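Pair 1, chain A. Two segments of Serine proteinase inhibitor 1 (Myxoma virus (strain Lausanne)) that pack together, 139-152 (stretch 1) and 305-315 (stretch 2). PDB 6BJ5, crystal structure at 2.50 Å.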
# COMPACT_ATOMS: atom_id res chain seq x y z
N ASP A 139 1.82 -26.76 3.09
CA ASP A 139 3.18 -26.99 2.65
C ASP A 139 3.96 -25.67 2.78
O ASP A 139 5.07 -25.56 2.25
CB ASP A 139 3.21 -27.49 1.21
CG ASP A 139 2.46 -28.80 1.03
OD1 ASP A 139 2.41 -29.30 -0.11
OD2 ASP A 139 1.91 -29.31 2.03
N THR A 140 3.38 -24.68 3.46
CA THR A 140 4.02 -23.39 3.56
C THR A 140 5.23 -23.52 4.50
O THR A 140 5.10 -24.06 5.59
CB THR A 140 3.00 -22.34 4.02
OG1 THR A 140 2.15 -21.95 2.91
CG2 THR A 140 3.65 -21.20 4.81
N LYS A 141 6.45 -23.25 4.00
CA LYS A 141 7.62 -23.34 4.88
C LYS A 141 8.17 -22.00 5.35
O LYS A 141 8.96 -22.02 6.29
CB LYS A 141 8.81 -24.15 4.27
CG LYS A 141 8.53 -25.57 3.71
CD LYS A 141 7.86 -26.40 4.85
CE LYS A 141 6.32 -26.59 4.57
NZ LYS A 141 5.32 -26.84 5.70
N MET A 142 7.69 -20.87 4.85
CA MET A 142 8.14 -19.58 5.35
C MET A 142 7.00 -18.57 5.23
O MET A 142 6.17 -18.69 4.33
CB MET A 142 9.34 -19.10 4.54
CG MET A 142 8.92 -18.34 3.26
SD MET A 142 10.32 -18.00 2.22
CE MET A 142 11.50 -17.69 3.52
N LEU A 143 6.90 -17.62 6.15
CA LEU A 143 5.97 -16.52 5.96
C LEU A 143 6.73 -15.23 6.22
O LEU A 143 7.31 -15.06 7.30
CB LEU A 143 4.76 -16.65 6.89
CG LEU A 143 3.80 -15.47 6.69
CD1 LEU A 143 3.04 -15.71 5.37
CD2 LEU A 143 2.87 -15.33 7.86
N LEU A 144 6.82 -14.38 5.21
CA LEU A 144 7.47 -13.09 5.36
C LEU A 144 6.34 -12.07 5.44
O LEU A 144 5.52 -11.99 4.53
CB LEU A 144 8.37 -12.77 4.18
CG LEU A 144 9.41 -11.68 4.45
CD1 LEU A 144 10.57 -11.83 3.47
CD2 LEU A 144 8.84 -10.27 4.39
N LEU A 145 6.29 -11.31 6.53
CA LEU A 145 5.14 -10.47 6.77
C LEU A 145 5.59 -9.03 7.03
O LEU A 145 6.46 -8.78 7.87
CB LEU A 145 4.31 -11.02 7.93
CG LEU A 145 3.16 -10.10 8.34
CD1 LEU A 145 2.06 -10.19 7.31
CD2 LEU A 145 2.65 -10.47 9.71
N SER A 146 4.98 -8.10 6.27
CA SER A 146 5.21 -6.66 6.37
C SER A 146 3.89 -5.95 6.70
O SER A 146 2.92 -6.05 5.94
CB SER A 146 5.78 -6.11 5.05
OG SER A 146 6.05 -4.71 5.12
N SER A 147 3.87 -5.23 7.81
CA SER A 147 2.68 -4.54 8.28
C SER A 147 2.93 -3.04 8.30
O SER A 147 3.97 -2.59 8.79
CB SER A 147 2.32 -4.99 9.69
OG SER A 147 1.93 -6.35 9.67
N VAL A 148 1.98 -2.26 7.78
CA VAL A 148 2.07 -0.80 7.76
C VAL A 148 0.80 -0.25 8.38
O VAL A 148 -0.31 -0.69 8.02
CB VAL A 148 2.27 -0.23 6.34
CG1 VAL A 148 2.46 1.26 6.44
CG2 VAL A 148 3.47 -0.85 5.66
N ARG A 149 0.94 0.71 9.29
CA ARG A 149 -0.22 1.32 9.93
C ARG A 149 -0.06 2.83 10.00
O ARG A 149 1.03 3.33 10.29
CB ARG A 149 -0.44 0.81 11.35
CG ARG A 149 -0.64 -0.69 11.45
CD ARG A 149 -2.05 -1.13 11.14
NE ARG A 149 -2.22 -2.53 11.52
CZ ARG A 149 -1.70 -3.58 10.88
NH1 ARG A 149 -0.96 -3.41 9.78
NH2 ARG A 149 -1.92 -4.81 11.34
N MET A 150 -1.15 3.54 9.75
CA MET A 150 -1.15 4.98 9.91
C MET A 150 -2.53 5.40 10.37
O MET A 150 -3.53 5.00 9.76
CB MET A 150 -0.79 5.70 8.62
CG MET A 150 -0.68 7.19 8.81
SD MET A 150 -0.52 7.91 7.20
CE MET A 150 -1.87 7.04 6.41
N LYS A 151 -2.58 6.21 11.43
CA LYS A 151 -3.83 6.83 11.86
C LYS A 151 -3.49 8.25 12.30
O LYS A 151 -2.80 8.44 13.30
CB LYS A 151 -4.47 6.02 12.98
CG LYS A 151 -5.85 6.50 13.38
CD LYS A 151 -6.47 5.56 14.40
CE LYS A 151 -7.88 6.00 14.74
NZ LYS A 151 -7.89 7.38 15.32
N THR A 152 -3.99 9.25 11.56
CA THR A 152 -3.61 10.65 11.74
C THR A 152 -4.75 11.58 11.34
O THR A 152 -5.43 11.35 10.33
CB THR A 152 -2.37 11.00 10.90
OG1 THR A 152 -1.37 9.97 11.01
CG2 THR A 152 -1.78 12.35 11.34
N GLY A 305 -9.76 12.84 9.58
CA GLY A 305 -8.44 12.39 9.16
C GLY A 305 -8.54 11.05 8.43
O GLY A 305 -9.57 10.73 7.85
N THR A 306 -7.46 10.27 8.52
CA THR A 306 -7.34 9.03 7.75
C THR A 306 -6.79 7.90 8.61
O THR A 306 -5.84 8.09 9.38
CB THR A 306 -6.43 9.24 6.54
OG1 THR A 306 -7.05 10.16 5.62
CG2 THR A 306 -6.14 7.89 5.83
N THR A 307 -7.37 6.69 8.44
CA THR A 307 -6.85 5.48 9.07
C THR A 307 -6.53 4.49 7.96
O THR A 307 -7.40 4.14 7.16
CB THR A 307 -7.85 4.86 10.05
OG1 THR A 307 -8.22 5.82 11.04
CG2 THR A 307 -7.22 3.64 10.76
N ALA A 308 -5.26 4.07 7.88
CA ALA A 308 -4.79 3.24 6.78
C ALA A 308 -3.98 2.07 7.30
O ALA A 308 -3.16 2.21 8.22
CB ALA A 308 -3.94 4.01 5.78
N SER A 309 -4.14 0.93 6.64
CA SER A 309 -3.57 -0.29 7.15
C SER A 309 -3.16 -1.17 5.99
O SER A 309 -3.88 -1.24 4.98
CB SER A 309 -4.60 -1.01 8.02
OG SER A 309 -4.03 -2.13 8.61
N SER A 310 -2.02 -1.85 6.13
CA SER A 310 -1.66 -2.79 5.08
C SER A 310 -0.74 -3.88 5.62
O SER A 310 0.23 -3.59 6.35
CB SER A 310 -1.01 -2.08 3.91
OG SER A 310 -0.72 -3.02 2.89
N ASP A 311 -1.02 -5.12 5.24
CA ASP A 311 -0.19 -6.27 5.59
C ASP A 311 0.14 -7.03 4.32
O ASP A 311 -0.77 -7.43 3.58
CB ASP A 311 -0.91 -7.18 6.59
CG ASP A 311 -1.21 -6.47 7.88
OD1 ASP A 311 -0.26 -5.91 8.47
OD2 ASP A 311 -2.39 -6.44 8.28
N THR A 312 1.43 -7.21 4.06
CA THR A 312 1.91 -7.96 2.90
C THR A 312 2.49 -9.28 3.36
O THR A 312 3.33 -9.31 4.26
CB THR A 312 2.95 -7.16 2.12
OG1 THR A 312 2.38 -5.91 1.71
CG2 THR A 312 3.42 -7.92 0.89
N ALA A 313 2.01 -10.37 2.76
CA ALA A 313 2.43 -11.72 3.13
C ALA A 313 3.08 -12.42 1.94
O ALA A 313 2.42 -12.66 0.92
CB ALA A 313 1.24 -12.54 3.62
N ILE A 314 4.35 -12.81 2.09
CA ILE A 314 5.08 -13.56 1.07
C ILE A 314 5.15 -15.03 1.50
O ILE A 314 5.66 -15.35 2.58
CB ILE A 314 6.48 -12.98 0.82
CG1 ILE A 314 6.33 -11.59 0.21
CG2 ILE A 314 7.24 -13.88 -0.18
CD1 ILE A 314 7.61 -10.81 0.00
N THR A 315 4.72 -15.91 0.58
CA THR A 315 4.28 -17.29 0.82
C THR A 315 3.63 -17.53 2.16
O THR A 315 2.42 -17.80 2.18
CB THR A 315 5.42 -18.30 0.65
OG1 THR A 315 5.70 -18.44 -0.74
CG2 THR A 315 5.04 -19.64 1.20
O HOH W 1 1.77 -4.11 3.75

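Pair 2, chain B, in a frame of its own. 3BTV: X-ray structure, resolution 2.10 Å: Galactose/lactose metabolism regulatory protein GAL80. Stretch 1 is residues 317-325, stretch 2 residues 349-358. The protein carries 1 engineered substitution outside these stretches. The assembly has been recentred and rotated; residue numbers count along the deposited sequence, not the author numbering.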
# COMPACT_ATOMS: atom_id res chain seq x y z
N ILE B 317 13.16 14.24 2.28
CA ILE B 317 12.99 14.16 0.82
C ILE B 317 14.22 14.74 0.17
O ILE B 317 14.69 15.82 0.54
CB ILE B 317 11.74 14.91 0.33
CG1 ILE B 317 10.49 14.23 0.88
CG2 ILE B 317 11.69 14.93 -1.19
CD1 ILE B 317 10.36 12.80 0.44
N SER B 318 14.77 14.01 -0.80
CA SER B 318 16.02 14.42 -1.41
C SER B 318 15.97 14.33 -2.94
O SER B 318 16.94 14.63 -3.61
CB SER B 318 17.16 13.57 -0.87
OG SER B 318 17.06 12.23 -1.32
N ASN B 319 14.82 13.93 -3.48
CA ASN B 319 14.69 13.80 -4.93
C ASN B 319 13.24 13.92 -5.40
O ASN B 319 12.34 13.33 -4.81
CB ASN B 319 15.27 12.46 -5.37
CG ASN B 319 15.62 12.44 -6.84
OD1 ASN B 319 16.15 13.41 -7.38
ND2 ASN B 319 15.34 11.33 -7.49
N LEU B 320 13.02 14.70 -6.46
CA LEU B 320 11.70 14.81 -7.11
C LEU B 320 11.79 14.48 -8.61
O LEU B 320 12.61 15.04 -9.35
CB LEU B 320 11.10 16.21 -6.93
CG LEU B 320 9.84 16.57 -7.74
CD1 LEU B 320 8.64 15.74 -7.32
CD2 LEU B 320 9.53 18.04 -7.57
N VAL B 321 10.94 13.55 -9.04
CA VAL B 321 10.93 13.10 -10.42
C VAL B 321 9.53 13.22 -11.03
O VAL B 321 8.54 12.84 -10.41
CB VAL B 321 11.37 11.63 -10.53
CG1 VAL B 321 11.56 11.26 -11.98
CG2 VAL B 321 12.68 11.40 -9.75
N LEU B 322 9.47 13.73 -12.26
CA LEU B 322 8.23 13.82 -13.02
C LEU B 322 8.37 13.04 -14.30
O LEU B 322 9.38 13.17 -15.01
CB LEU B 322 7.94 15.27 -13.39
CG LEU B 322 7.28 16.14 -12.34
CD1 LEU B 322 7.41 17.58 -12.79
CD2 LEU B 322 5.81 15.74 -12.19
N TYR B 323 7.32 12.29 -14.63
CA TYR B 323 7.34 11.37 -15.77
C TYR B 323 6.12 11.59 -16.62
O TYR B 323 4.98 11.61 -16.11
CB TYR B 323 7.24 9.92 -15.33
CG TYR B 323 8.17 9.45 -14.24
CD1 TYR B 323 9.31 8.73 -14.55
CD2 TYR B 323 7.85 9.65 -12.90
CE1 TYR B 323 10.15 8.26 -13.57
CE2 TYR B 323 8.67 9.16 -11.90
CZ TYR B 323 9.82 8.47 -12.25
OH TYR B 323 10.67 8.00 -11.27
N TYR B 324 6.35 11.70 -17.92
CA TYR B 324 5.30 11.83 -18.92
C TYR B 324 5.48 10.76 -19.99
O TYR B 324 6.61 10.36 -20.29
CB TYR B 324 5.36 13.21 -19.58
CG TYR B 324 4.58 13.26 -20.87
CD1 TYR B 324 3.20 13.48 -20.88
CD2 TYR B 324 5.21 13.06 -22.09
CE1 TYR B 324 2.49 13.51 -22.06
CE2 TYR B 324 4.50 13.09 -23.28
CZ TYR B 324 3.14 13.31 -23.26
OH TYR B 324 2.45 13.34 -24.45
N SER B 325 4.38 10.32 -20.60
CA SER B 325 4.46 9.37 -21.70
C SER B 325 3.49 9.64 -22.85
O SER B 325 2.42 10.21 -22.65
CB SER B 325 4.28 7.94 -21.18
OG SER B 325 3.00 7.77 -20.60
N GLY B 349 6.67 6.69 -29.95
CA GLY B 349 6.49 6.85 -28.52
C GLY B 349 7.52 7.79 -27.90
O GLY B 349 8.73 7.68 -28.14
N LYS B 350 7.03 8.70 -27.07
CA LYS B 350 7.90 9.68 -26.44
C LYS B 350 7.75 9.68 -24.93
O LYS B 350 6.68 10.00 -24.40
CB LYS B 350 7.63 11.07 -26.99
CG LYS B 350 8.65 12.10 -26.57
CD LYS B 350 8.74 13.21 -27.61
CE LYS B 350 9.63 14.33 -27.14
NZ LYS B 350 9.86 15.34 -28.21
N GLU B 351 8.82 9.32 -24.24
CA GLU B 351 8.85 9.41 -22.78
C GLU B 351 9.74 10.57 -22.36
O GLU B 351 10.79 10.84 -22.98
CB GLU B 351 9.37 8.12 -22.15
CG GLU B 351 8.72 6.84 -22.66
CD GLU B 351 7.50 6.44 -21.85
OE1 GLU B 351 6.89 5.39 -22.17
OE2 GLU B 351 7.16 7.16 -20.89
N ILE B 352 9.31 11.25 -21.31
CA ILE B 352 10.08 12.35 -20.75
C ILE B 352 10.17 12.23 -19.24
O ILE B 352 9.15 12.17 -18.54
CB ILE B 352 9.45 13.70 -21.07
CG1 ILE B 352 9.42 13.91 -22.59
CG2 ILE B 352 10.21 14.81 -20.35
CD1 ILE B 352 9.58 15.36 -23.00
N MET B 353 11.39 12.20 -18.75
CA MET B 353 11.63 12.17 -17.32
C MET B 353 12.33 13.45 -16.96
O MET B 353 13.32 13.83 -17.59
CB MET B 353 12.52 10.98 -16.94
CG MET B 353 12.84 10.94 -15.43
SD MET B 353 13.98 9.61 -14.95
CE MET B 353 13.13 8.19 -15.62
N GLU B 354 11.81 14.15 -15.96
CA GLU B 354 12.53 15.29 -15.40
C GLU B 354 12.89 14.99 -13.97
O GLU B 354 12.07 14.49 -13.21
CB GLU B 354 11.66 16.56 -15.45
CG GLU B 354 10.72 16.59 -16.65
CD GLU B 354 9.84 17.83 -16.68
OE1 GLU B 354 8.61 17.67 -16.57
OE2 GLU B 354 10.38 18.94 -16.83
N VAL B 355 14.13 15.29 -13.61
CA VAL B 355 14.60 15.09 -12.25
C VAL B 355 14.98 16.41 -11.64
O VAL B 355 15.72 17.19 -12.25
CB VAL B 355 15.85 14.20 -12.23
CG1 VAL B 355 16.27 13.91 -10.78
CG2 VAL B 355 15.58 12.92 -12.97
N TYR B 356 14.49 16.66 -10.44
CA TYR B 356 14.84 17.86 -9.70
C TYR B 356 15.61 17.43 -8.46
O TYR B 356 15.08 16.72 -7.61
CB TYR B 356 13.58 18.66 -9.36
CG TYR B 356 13.81 19.90 -8.50
CD1 TYR B 356 14.41 21.03 -9.02
CD2 TYR B 356 13.40 19.93 -7.17
CE1 TYR B 356 14.60 22.16 -8.24
CE2 TYR B 356 13.60 21.06 -6.38
CZ TYR B 356 14.19 22.17 -6.92
OH TYR B 356 14.39 23.29 -6.15
N HIS B 357 16.87 17.82 -8.39
CA HIS B 357 17.72 17.35 -7.29
C HIS B 357 18.79 18.37 -6.95
O HIS B 357 19.66 18.65 -7.77
CB HIS B 357 18.38 16.00 -7.63
CG HIS B 357 19.34 15.52 -6.59
ND1 HIS B 357 18.94 15.18 -5.32
CD2 HIS B 357 20.68 15.33 -6.63
CE1 HIS B 357 20.00 14.80 -4.62
NE2 HIS B 357 21.06 14.88 -5.39
N LEU B 358 18.71 18.91 -5.74
CA LEU B 358 19.71 19.86 -5.25
C LEU B 358 20.79 19.09 -4.50
O LEU B 358 20.61 18.70 -3.34
CB LEU B 358 19.06 20.88 -4.32
CG LEU B 358 17.77 21.55 -4.78
CD1 LEU B 358 17.11 22.28 -3.62
CD2 LEU B 358 18.04 22.51 -5.94

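Both pairs are two-stranded antiparallel ladders, and their backbones coincide closely: superposing N, CA and C of 14 central residues gives an RMSD of 0.4 Å. The angle between strand directions is 171° in pair 1 and 166° in pair 2, with closest axis approaches of 4.5 and 4.7 Å. Leu A144, Ser A146 and Val A148 fall on Leu B320, Leu B322 and Tyr B324, while their partners Ile A314, Thr A312 and Ser A310 fall on Tyr B356, Glu B354 and Ile B352. These three rungs are hydrogen-bonded pairs in both proteins.

The bonding follows the same alternation. At the central rung of this common segment, Ser A146 N donates to Thr A312 O at 2.9 Å and Thr A312 N to Ser A146 O at 2.7 Å; in pair 2, Leu B322 N donates to Glu B354 O at 2.9 Å and Glu B354 N to Leu B322 O at 2.8 Å. Between such rungs, CA-H...O contacts accompany the ladder, as in Leu A145 CA to Thr A312 O and Val B321 CA to Glu B354 O, both 3.3 Å. The longer stretches of pair 1 also include the rungs Met A150 with Ala A308 and Thr A152 with Thr A306; the buried areas, 990 Å² over 25 residues and 695 Å² over 19, belong to stretches of different length.

The side chains differ most instructively on the face carrying Ser A147 and Asp A311, which match Tyr B323 and Met B353. Both are non-hydrogen-bonded rungs, with Ser A147 CA 4.3 Å from Asp A311 CA and Tyr B323 CA 4.6 Å from Met B353 CA. Pair 1 fills the position with charge and polarity: Ser A147 OG donates to Asp A311 OD1 at 2.5 Å, and Arg A149 NH1 reaches the same OD1 at 2.9 Å in a salt bridge. One carboxylate oxygen thus accepts from two residues of the opposing strand. Pair 2 uses apolar contact instead. Tyr B323 CE1 lies 3.6 Å from Met B353 CE, and Met B353 SD sits 5.3 Å from the centroid of the Tyr B323 ring, 53° off its normal, an oblique approach. Met B353 CG also packs 3.7 Å from Val B321 CG1, so the methionine spans two residues across the ladder.

On the other face, Ser A146 CB and Thr A312 CB approach to 4.2 Å. Water 1 donates to Ser A146 O at 3.1 Å and hydrogen-bonds Thr A312 OG1 at 2.8 Å and Ser A310 OG at 2.9 Å, linking the strands. The matched Leu B322 and Glu B354 are bulkier, with Leu B322 CD1 4.0 Å from Glu B354 OE1.

Toward one end, Leu A143 and Asn B319 have side-chain centres only 0.9 Å apart after superposition, yet different chemistry: Leu A143 CD1 packs 4.0 Å from Ala A313 CB, whereas Asn B319 OD1 lies 3.4 Å from Val B355 CG1. Nearby, His B357 ND1 donates to Ser B318 O at 2.7 Å, adding a side-chain hydrogen bond beyond the last backbone rung.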